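Local coordinates for extracellular solute-binding protein, family 1 (Bifidobacterium longum subsp. infantis ATCC 15697, PDB 3OMB) that probably captures a solute, perhaps a carbohydrate, outside the cell for an ABC-type importer, and carries a bound magnesium ion, at residues A[94-97]-A[98-101]; A[142-145]-A[146-150]; A[484-487]-A[488-492]. One frame throughout, in Å; residues are numbered along the deposited sequence.

Contact 1 of 3, residues A[94-97]-A[98-101]; sequences DIAD and VNLN
The loop that leads from helix 79-92 into strand 98-100 folds back on the strand's first residues, and the contact there centres on Ala96 and Asn99. The carboxamide of Asn99 lies against the backbone of Ala96. Its ND2 donates to Ala96 O at 2.9 Å, meeting the oxygen from above the carbonyl plane, 47° out of it, with an N-H...O angle of 145°. Its other end, OD1, accepts from a water that also takes the N-H of Ala96, the water lying 2.7 Å from Asn99 OD1 and 2.8 Å from Ala96 N. One amide thus serves the C=O of a residue directly and its N-H through the water, a task for which asparagine, with donor and acceptor side by side, is well suited. With CG beside the backbone N (chi1 -59°), the amide swings back toward the loop. Ala96 is small enough to let it come close: its CB is 3.5 Å from Asn99 OD1. Ile95 CD1 only brushes the amide, 4.1 Å from Asn99 ND2, the two side chains crossing at about a right angle. The same ND2 also bonds to Ser355 O, and one amide nitrogen joins the loop to strand 352-356. Strand 98-100 runs between strands 41-48 and 352-356, while Val98 reaches Ala366 of helix 363-373.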
ATOM      1  N   ASP A  94      28.353  -8.123  -3.819  1.00 53.75           N
ATOM      2  CA  ASP A  94      28.843  -7.274  -2.729  1.00 51.86           C
ATOM      3  C   ASP A  94      27.718  -6.426  -2.156  1.00 49.18           C
ATOM      4  O   ASP A  94      27.369  -5.385  -2.711  1.00 49.16           O
ATOM      5  CB  ASP A  94      29.973  -6.359  -3.219  1.00 52.80           C
ATOM      6  CG  ASP A  94      31.256  -7.117  -3.526  1.00 55.31           C
ATOM      7  OD1 ASP A  94      31.738  -7.861  -2.634  1.00 57.87           O
ATOM      8  OD2 ASP A  94      31.794  -6.956  -4.654  1.00 57.43           O
ATOM      9  N   ILE A  95      27.149  -6.876  -1.047  1.00 45.83           N
ATOM     10  CA  ILE A  95      26.023  -6.174  -0.455  1.00 42.55           C
ATOM     11  C   ILE A  95      26.414  -5.538   0.888  1.00 40.02           C
ATOM     12  O   ILE A  95      27.430  -5.913   1.489  1.00 39.53           O
ATOM     13  CB  ILE A  95      24.794  -7.098  -0.316  1.00 42.73           C
ATOM     14  CG1 ILE A  95      25.100  -8.277   0.597  1.00 42.42           C
ATOM     15  CG2 ILE A  95      24.326  -7.589  -1.702  1.00 43.13           C
ATOM     16  CD1 ILE A  95      23.850  -8.913   1.157  1.00 43.95           C
ATOM     17  N   ALA A  96      25.626  -4.566   1.345  1.00 36.72           N
ATOM     18  CA  ALA A  96      25.898  -3.932   2.631  1.00 33.72           C
ATOM     19  C   ALA A  96      25.649  -4.940   3.754  1.00 31.71           C
ATOM     20  O   ALA A  96      24.883  -5.890   3.574  1.00 31.27           O
ATOM     21  CB  ALA A  96      25.040  -2.705   2.801  1.00 33.29           C
ATOM     22  N   ASP A  97      26.288  -4.745   4.901  1.00 29.61           N
ATOM     23  CA  ASP A  97      26.064  -5.617   6.063  1.00 28.72           C
ATOM     24  C   ASP A  97      24.597  -5.685   6.480  1.00 27.01           C
ATOM     25  O   ASP A  97      24.059  -6.761   6.709  1.00 26.04           O
ATOM     26  CB  ASP A  97      26.884  -5.155   7.271  1.00 29.36           C
ATOM     27  CG  ASP A  97      28.384  -5.212   7.034  1.00 31.60           C
ATOM     28  OD1 ASP A  97      28.824  -6.003   6.161  1.00 33.85           O
ATOM     29  OD2 ASP A  97      29.117  -4.459   7.738  1.00 33.27           O
ATOM     30  N   VAL A  98      23.985  -4.512   6.619  1.00 25.80           N
ATOM     31  CA  VAL A  98      22.592  -4.381   6.992  1.00 24.67           C
ATOM     32  C   VAL A  98      21.897  -3.652   5.843  1.00 24.54           C
ATOM     33  O   VAL A  98      22.434  -2.692   5.292  1.00 24.29           O
ATOM     34  CB  VAL A  98      22.429  -3.603   8.327  1.00 24.65           C
ATOM     35  CG1 VAL A  98      20.925  -3.355   8.676  1.00 23.16           C
ATOM     36  CG2 VAL A  98      23.155  -4.325   9.474  1.00 24.06           C
ATOM     37  N   ASN A  99      20.703  -4.114   5.485  1.00 24.38           N
ATOM     38  CA  ASN A  99      19.999  -3.562   4.342  1.00 24.40           C
ATOM     39  C   ASN A  99      18.568  -3.237   4.723  1.00 24.72           C
ATOM     40  O   ASN A  99      17.816  -4.117   5.158  1.00 24.46           O
ATOM     41  CB  ASN A  99      20.033  -4.548   3.185  1.00 24.60           C
ATOM     42  CG  ASN A  99      21.434  -4.893   2.771  1.00 24.70           C
ATOM     43  OD1 ASN A  99      22.015  -4.208   1.954  1.00 26.78           O
ATOM     44  ND2 ASN A  99      21.998  -5.938   3.360  1.00 23.71           N
ATOM     45  N   LEU A 100      18.213  -1.965   4.560  1.00 24.53           N
ATOM     46  CA  LEU A 100      16.890  -1.469   4.911  1.00 24.47           C
ATOM     47  C   LEU A 100      16.067  -1.217   3.652  1.00 24.38           C
ATOM     48  O   LEU A 100      16.390  -0.336   2.859  1.00 24.05           O
ATOM     49  CB  LEU A 100      16.984  -0.196   5.782  1.00 23.95           C
ATOM     50  CG  LEU A 100      17.935  -0.247   6.991  1.00 24.78           C
ATOM     51  CD1 LEU A 100      17.808   1.021   7.817  1.00 23.21           C
ATOM     52  CD2 LEU A 100      17.716  -1.482   7.881  1.00 24.07           C
ATOM     53  N   ASN A 101      15.008  -2.003   3.485  1.00 25.02           N
ATOM     54  CA  ASN A 101      14.158  -1.965   2.305  1.00 26.28           C
ATOM     55  C   ASN A 101      14.972  -2.105   1.029  1.00 27.13           C
ATOM     56  O   ASN A 101      14.701  -1.435   0.041  1.00 27.92           O
ATOM     57  CB  ASN A 101      13.300  -0.696   2.256  1.00 26.35           C
ATOM     58  CG  ASN A 101      12.136  -0.740   3.226  1.00 27.06           C
ATOM     59  OD1 ASN A 101      11.269  -1.600   3.131  1.00 29.02           O
ATOM     60  ND2 ASN A 101      12.100   0.205   4.148  1.00 28.23           N
TER
HETATM   61  O   HOH W   1      23.456  -3.934  -0.276  1.00 29.97           O

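Contact 2 of 3, residues A[142-145]-A[146-150]; sequences STDS and KGRIY
The carboxylate of Asp144 leans forward over the residues that follow it, and OD1 takes the N-H groups of Lys146 and Arg148. Lys146 N and Arg148 N each lie 2.8 Å from Asp144 OD1 and approach from opposite faces of the carboxylate plane; the Arg148 bond is the straighter. With CG lying between backbone N and carbonyl carbon (chi1 62°), aspartate's single methylene holds OD1 within reach of both N-H groups. The carboxylate and the Arg148 guanidinium stand nearly perpendicular, their planes 82° apart. Their charged atoms do not touch, Asp144 OD2 lying 5.3 Å from Arg148 NH1, but both bond to the hydroxyl of Tyr109. The bond from Lys146 N makes an Asx turn, set on a type I beta turn from Asp144 to Gly147 that Gly147 N closes onto Asp144 O at 2.9 Å, within the loop between helix 136-142 and strand 152-155. Gly147 suits the end of the turn because its phi is positive. Beyond it, Asp144 N donates to Arg148 O at 3.0 Å, nearly straight and in the carbonyl plane. Thr143 and Ile149 cross obliquely, with Thr143 OG1, bonded to Lys139 O, beside Ile149 CG1. Thr143 CG2 rests 3.7 Å from Gly147 CA. Ile149, buried, packs on Phe132 of helix 126-134.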
ATOM      1  N   SER A 142       7.431 -12.538   7.601  1.00 24.27           N
ATOM      2  CA  SER A 142       8.890 -12.631   7.716  1.00 25.10           C
ATOM      3  C   SER A 142       9.471 -14.024   7.547  1.00 25.83           C
ATOM      4  O   SER A 142      10.673 -14.156   7.333  1.00 26.91           O
ATOM      5  CB  SER A 142       9.356 -12.039   9.035  1.00 24.49           C
ATOM      6  OG  SER A 142       8.894 -10.704   9.142  1.00 25.72           O
ATOM      7  N   THR A 143       8.617 -15.051   7.615  1.00 26.59           N
ATOM      8  CA  THR A 143       9.024 -16.459   7.621  1.00 27.24           C
ATOM      9  C   THR A 143       8.482 -17.165   6.373  1.00 28.10           C
ATOM     10  O   THR A 143       7.271 -17.110   6.079  1.00 27.94           O
ATOM     11  CB  THR A 143       8.458 -17.186   8.867  1.00 27.55           C
ATOM     12  OG1 THR A 143       8.812 -16.461  10.044  1.00 29.05           O
ATOM     13  CG2 THR A 143       8.962 -18.627   8.986  1.00 27.02           C
ATOM     14  N   ASP A 144       9.367 -17.833   5.644  1.00 28.38           N
ATOM     15  CA  ASP A 144       8.916 -18.581   4.489  1.00 29.59           C
ATOM     16  C   ASP A 144       8.453 -19.981   4.892  1.00 30.26           C
ATOM     17  O   ASP A 144       8.460 -20.355   6.076  1.00 30.07           O
ATOM     18  CB  ASP A 144       9.971 -18.610   3.373  1.00 29.79           C
ATOM     19  CG  ASP A 144      11.262 -19.304   3.793  1.00 30.82           C
ATOM     20  OD1 ASP A 144      11.230 -20.217   4.652  1.00 31.92           O
ATOM     21  OD2 ASP A 144      12.320 -18.942   3.240  1.00 31.68           O
ATOM     22  N   SER A 145       8.045 -20.747   3.896  1.00 31.08           N
ATOM     23  CA  SER A 145       7.493 -22.063   4.128  1.00 32.64           C
ATOM     24  C   SER A 145       8.569 -23.054   4.576  1.00 33.32           C
ATOM     25  O   SER A 145       8.239 -24.142   5.024  1.00 34.40           O
ATOM     26  CB  SER A 145       6.799 -22.578   2.863  1.00 32.70           C
ATOM     27  OG  SER A 145       7.742 -22.698   1.807  1.00 33.55           O
ATOM     28  N   LYS A 146       9.843 -22.696   4.423  1.00 33.49           N
ATOM     29  CA  LYS A 146      10.929 -23.552   4.878  1.00 34.14           C
ATOM     30  C   LYS A 146      11.317 -23.150   6.298  1.00 33.37           C
ATOM     31  O   LYS A 146      12.275 -23.688   6.847  1.00 33.72           O
ATOM     32  CB  LYS A 146      12.152 -23.451   3.956  1.00 34.66           C
ATOM     33  CG  LYS A 146      11.859 -23.539   2.471  1.00 37.18           C
ATOM     34  CD  LYS A 146      12.002 -24.951   2.007  1.00 42.01           C
ATOM     35  CE  LYS A 146      11.832 -25.082   0.506  1.00 44.25           C
ATOM     36  NZ  LYS A 146      12.033 -26.533   0.180  1.00 46.64           N
ATOM     37  N   GLY A 147      10.569 -22.207   6.878  1.00 32.26           N
ATOM     38  CA  GLY A 147      10.849 -21.656   8.214  1.00 30.77           C
ATOM     39  C   GLY A 147      12.042 -20.716   8.292  1.00 30.20           C
ATOM     40  O   GLY A 147      12.492 -20.359   9.395  1.00 30.33           O
ATOM     41  N   ARG A 148      12.574 -20.290   7.149  1.00 29.04           N
ATOM     42  CA  ARG A 148      13.710 -19.359   7.201  1.00 28.91           C
ATOM     43  C   ARG A 148      13.250 -17.895   7.282  1.00 27.78           C
ATOM     44  O   ARG A 148      12.142 -17.555   6.859  1.00 27.06           O
ATOM     45  CB  ARG A 148      14.673 -19.573   6.029  1.00 28.87           C
ATOM     46  CG  ARG A 148      15.196 -20.994   5.934  1.00 31.91           C
ATOM     47  CD  ARG A 148      16.269 -21.076   4.873  1.00 36.00           C
ATOM     48  NE  ARG A 148      16.857 -22.409   4.783  1.00 38.89           N
ATOM     49  CZ  ARG A 148      16.497 -23.335   3.898  1.00 39.92           C
ATOM     50  NH1 ARG A 148      15.528 -23.107   3.016  1.00 40.89           N
ATOM     51  NH2 ARG A 148      17.103 -24.503   3.906  1.00 40.41           N
ATOM     52  N   ILE A 149      14.104 -17.038   7.831  1.00 27.28           N
ATOM     53  CA  ILE A 149      13.780 -15.612   7.903  1.00 26.81           C
ATOM     54  C   ILE A 149      14.898 -14.844   7.235  1.00 26.62           C
ATOM     55  O   ILE A 149      15.981 -14.676   7.805  1.00 27.15           O
ATOM     56  CB  ILE A 149      13.622 -15.134   9.344  1.00 26.65           C
ATOM     57  CG1 ILE A 149      12.495 -15.880  10.054  1.00 26.09           C
ATOM     58  CG2 ILE A 149      13.373 -13.601   9.386  1.00 26.95           C
ATOM     59  CD1 ILE A 149      12.406 -15.544  11.582  1.00 26.68           C
ATOM     60  N   TYR A 150      14.655 -14.416   6.006  1.00 26.01           N
ATOM     61  CA  TYR A 150      15.672 -13.710   5.254  1.00 25.08           C
ATOM     62  C   TYR A 150      15.418 -12.210   5.240  1.00 24.53           C
ATOM     63  O   TYR A 150      16.347 -11.425   5.073  1.00 24.39           O
ATOM     64  CB  TYR A 150      15.743 -14.254   3.834  1.00 25.32           C
ATOM     65  CG  TYR A 150      16.481 -15.570   3.748  1.00 26.29           C
ATOM     66  CD1 TYR A 150      17.770 -15.702   4.281  1.00 26.20           C
ATOM     67  CD2 TYR A 150      15.908 -16.676   3.118  1.00 26.85           C
ATOM     68  CE1 TYR A 150      18.461 -16.885   4.194  1.00 27.87           C
ATOM     69  CE2 TYR A 150      16.603 -17.879   3.019  1.00 26.89           C
ATOM     70  CZ  TYR A 150      17.872 -17.968   3.566  1.00 27.22           C
ATOM     71  OH  TYR A 150      18.567 -19.142   3.506  1.00 28.32           O
TER
HETATM   72  O   HOH W   2      11.949 -13.961   5.082  1.00 27.21           O

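Contact 3 of 3, residues A[484-487]-A[488-492]; sequences AEIF and NTTMQ
The chain leaves helical geometry at Phe487, between helix 473-486 and helix 490-500, and the contact is the short helix-to-helix linker itself, with Thr489 at the N-cap position of the second helix, though its side chain makes no capping bond. Hydrogen bonds join the end of one helix to the start of the next. Asn488 N donates to Glu485 O, three residues back, at 3.2 Å, from well above the carbonyl plane (73° out of it), at the end of helix 473-486. The carbonyl of Ile486 is taken up by a side chain: Thr490 OG1 donates to Ile486 O at 2.6 Å, tilted 25° from the carbonyl plane. With OG1 beside its own backbone N (chi1 -58°), the hydroxyl points back across the break. Threonine suits this place because one beta carbon carries both the hydroxyl for the carbonyl and a methyl group, in a side chain that also packs on Tyr510 and Leu514 of helix 503-516. A water bridges the same gap, giving a proton to Ile486 O and accepting from Thr489 N at 2.8 Å.

Apolar contacts lie among the buried side chains. Ile486 lays CG2 over one face of the Phe487 ring, offset toward the rim and 3.7 Å above its plane, and itself reaches Leu519 and Ser522 of helix 519-534. Phe487 also touches Leu259. Met491 (modelled as selenomethionine) runs at a slant to the Phe487 side chain; its bend at chi2 turns the terminal methyl toward the ring, with Met491 CE 3.3 Å from Phe487 CE1 and 3.5 Å from Phe487 CD1.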
ATOM      1  N   ALA A 484       3.471 -10.851 -17.565  1.00 29.51           N
ATOM      2  CA  ALA A 484       3.844 -10.049 -18.726  1.00 31.48           C
ATOM      3  C   ALA A 484       2.918 -10.366 -19.892  1.00 32.48           C
ATOM      4  O   ALA A 484       2.603  -9.491 -20.677  1.00 33.75           O
ATOM      5  CB  ALA A 484       5.313 -10.270 -19.111  1.00 31.58           C
ATOM      6  N   GLU A 485       2.474 -11.614 -20.009  1.00 33.53           N
ATOM      7  CA  GLU A 485       1.495 -11.967 -21.042  1.00 34.21           C
ATOM      8  C   GLU A 485       0.080 -11.523 -20.653  1.00 33.38           C
ATOM      9  O   GLU A 485      -0.626 -10.982 -21.479  1.00 33.76           O
ATOM     10  CB  GLU A 485       1.556 -13.465 -21.409  1.00 35.62           C
ATOM     11  CG  GLU A 485       3.000 -13.999 -21.595  1.00 40.31           C
ATOM     12  CD  GLU A 485       3.168 -15.036 -22.720  1.00 46.76           C
ATOM     13  OE1 GLU A 485       2.237 -15.857 -22.947  1.00 47.95           O
ATOM     14  OE2 GLU A 485       4.267 -15.044 -23.364  1.00 49.58           O
ATOM     15  N   ILE A 486      -0.316 -11.720 -19.393  1.00 31.84           N
ATOM     16  CA  ILE A 486      -1.655 -11.333 -18.923  1.00 30.74           C
ATOM     17  C   ILE A 486      -1.856  -9.812 -19.070  1.00 30.80           C
ATOM     18  O   ILE A 486      -2.848  -9.329 -19.623  1.00 29.94           O
ATOM     19  CB  ILE A 486      -1.879 -11.784 -17.434  1.00 30.38           C
ATOM     20  CG1 ILE A 486      -1.932 -13.314 -17.339  1.00 30.67           C
ATOM     21  CG2 ILE A 486      -3.125 -11.126 -16.807  1.00 29.09           C
ATOM     22  CD1 ILE A 486      -1.605 -13.862 -15.927  1.00 31.47           C
ATOM     23  N   PHE A 487      -0.886  -9.057 -18.594  1.00 31.19           N
ATOM     24  CA  PHE A 487      -0.979  -7.620 -18.666  1.00 32.10           C
ATOM     25  C   PHE A 487      -0.291  -7.046 -19.940  1.00 33.17           C
ATOM     26  O   PHE A 487       0.190  -5.927 -19.943  1.00 34.04           O
ATOM     27  CB  PHE A 487      -0.475  -7.016 -17.356  1.00 31.66           C
ATOM     28  CG  PHE A 487      -1.305  -7.411 -16.161  1.00 30.99           C
ATOM     29  CD1 PHE A 487      -2.490  -6.756 -15.878  1.00 31.16           C
ATOM     30  CD2 PHE A 487      -0.908  -8.449 -15.335  1.00 30.73           C
ATOM     31  CE1 PHE A 487      -3.266  -7.118 -14.789  1.00 32.31           C
ATOM     32  CE2 PHE A 487      -1.683  -8.822 -14.243  1.00 30.74           C
ATOM     33  CZ  PHE A 487      -2.862  -8.146 -13.966  1.00 31.49           C
ATOM     34  N   ASN A 488      -0.266  -7.829 -21.021  1.00 33.91           N
ATOM     35  CA  ASN A 488       0.124  -7.320 -22.340  1.00 34.22           C
ATOM     36  C   ASN A 488      -0.959  -6.387 -22.899  1.00 33.85           C
ATOM     37  O   ASN A 488      -0.640  -5.273 -23.311  1.00 34.47           O
ATOM     38  CB  ASN A 488       0.404  -8.491 -23.317  1.00 34.58           C
ATOM     39  CG  ASN A 488       0.881  -8.024 -24.700  1.00 35.68           C
ATOM     40  OD1 ASN A 488       1.633  -7.054 -24.829  1.00 34.22           O
ATOM     41  ND2 ASN A 488       0.456  -8.739 -25.739  1.00 36.92           N
ATOM     42  N   THR A 489      -2.227  -6.831 -22.892  1.00 32.59           N
ATOM     43  CA  THR A 489      -3.343  -6.029 -23.435  1.00 31.40           C
ATOM     44  C   THR A 489      -4.574  -5.871 -22.512  1.00 29.63           C
ATOM     45  O   THR A 489      -5.525  -5.168 -22.879  1.00 29.18           O
ATOM     46  CB  THR A 489      -3.865  -6.570 -24.808  1.00 32.09           C
ATOM     47  OG1 THR A 489      -4.427  -7.880 -24.637  1.00 33.89           O
ATOM     48  CG2 THR A 489      -2.758  -6.605 -25.902  1.00 32.30           C
ATOM     49  N   THR A 490      -4.561  -6.515 -21.343  1.00 27.38           N
ATOM     50  CA  THR A 490      -5.712  -6.485 -20.432  1.00 25.97           C
ATOM     51  C   THR A 490      -6.129  -5.076 -19.968  1.00 25.22           C
ATOM     52  O   THR A 490      -7.316  -4.749 -20.029  1.00 24.57           O
ATOM     53  CB  THR A 490      -5.542  -7.447 -19.246  1.00 25.84           C
ATOM     54  OG1 THR A 490      -5.348  -8.775 -19.748  1.00 26.52           O
ATOM     55  CG2 THR A 490      -6.787  -7.456 -18.344  1.00 26.14           C
HETATM   56  N   MSE A 491      -5.186  -4.251 -19.508  1.00 24.26           N
HETATM   57  CA  MSE A 491      -5.567  -2.900 -19.063  1.00 24.71           C
HETATM   58  C   MSE A 491      -6.036  -2.053 -20.236  1.00 24.43           C
HETATM   59  O   MSE A 491      -6.986  -1.302 -20.120  1.00 23.65           O
HETATM   60  CB  MSE A 491      -4.408  -2.187 -18.372  1.00 25.23           C
HETATM   61  CG  MSE A 491      -3.913  -2.921 -17.167  1.00 26.15           C
HETATM   62 SE   MSE A 491      -5.290  -3.138 -15.816  0.75 27.81          SE
HETATM   63  CE  MSE A 491      -4.115  -3.990 -14.489  1.00 30.20           C
ATOM     64  N   GLN A 492      -5.368  -2.212 -21.373  1.00 24.74           N
ATOM     65  CA  GLN A 492      -5.689  -1.459 -22.566  1.00 25.35           C
ATOM     66  C   GLN A 492      -7.117  -1.808 -22.997  1.00 24.42           C
ATOM     67  O   GLN A 492      -7.922  -0.922 -23.238  1.00 24.61           O
ATOM     68  CB  GLN A 492      -4.669  -1.781 -23.664  1.00 26.58           C
ATOM     69  CG  GLN A 492      -3.202  -1.344 -23.355  1.00 30.80           C
ATOM     70  CD  GLN A 492      -2.584  -1.969 -22.066  1.00 34.69           C
ATOM     71  OE1 GLN A 492      -2.662  -3.183 -21.830  1.00 34.21           O
ATOM     72  NE2 GLN A 492      -1.961  -1.113 -21.235  1.00 37.20           N
TER
HETATM   73  O   HOH W   3      -3.058  -9.505 -22.592  1.00 33.68           O

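Overall arrangement
All three contacts are local, within single runs of chain, but they sit in different surroundings. Contact 1 is buried at the start of an inner strand of a sheet; contacts 2 and 3 are partly buried, each with exposed residues along one part. Contacts 1 and 2 lie on the same side of the chain's centre, their own centres about 18 Å apart, whereas contact 3 has its centre about 34 Å from that of contact 1 and 32 Å from that of contact 2. No two touch. Their polar chemistry differs accordingly: a carboxamide serves the backbone in contact 1, a carboxylate gathers N-H groups in contact 2, and a hydroxyl bridges two helices in contact 3. Contacts 2 and 3 both reach helix 519-534, at different residues.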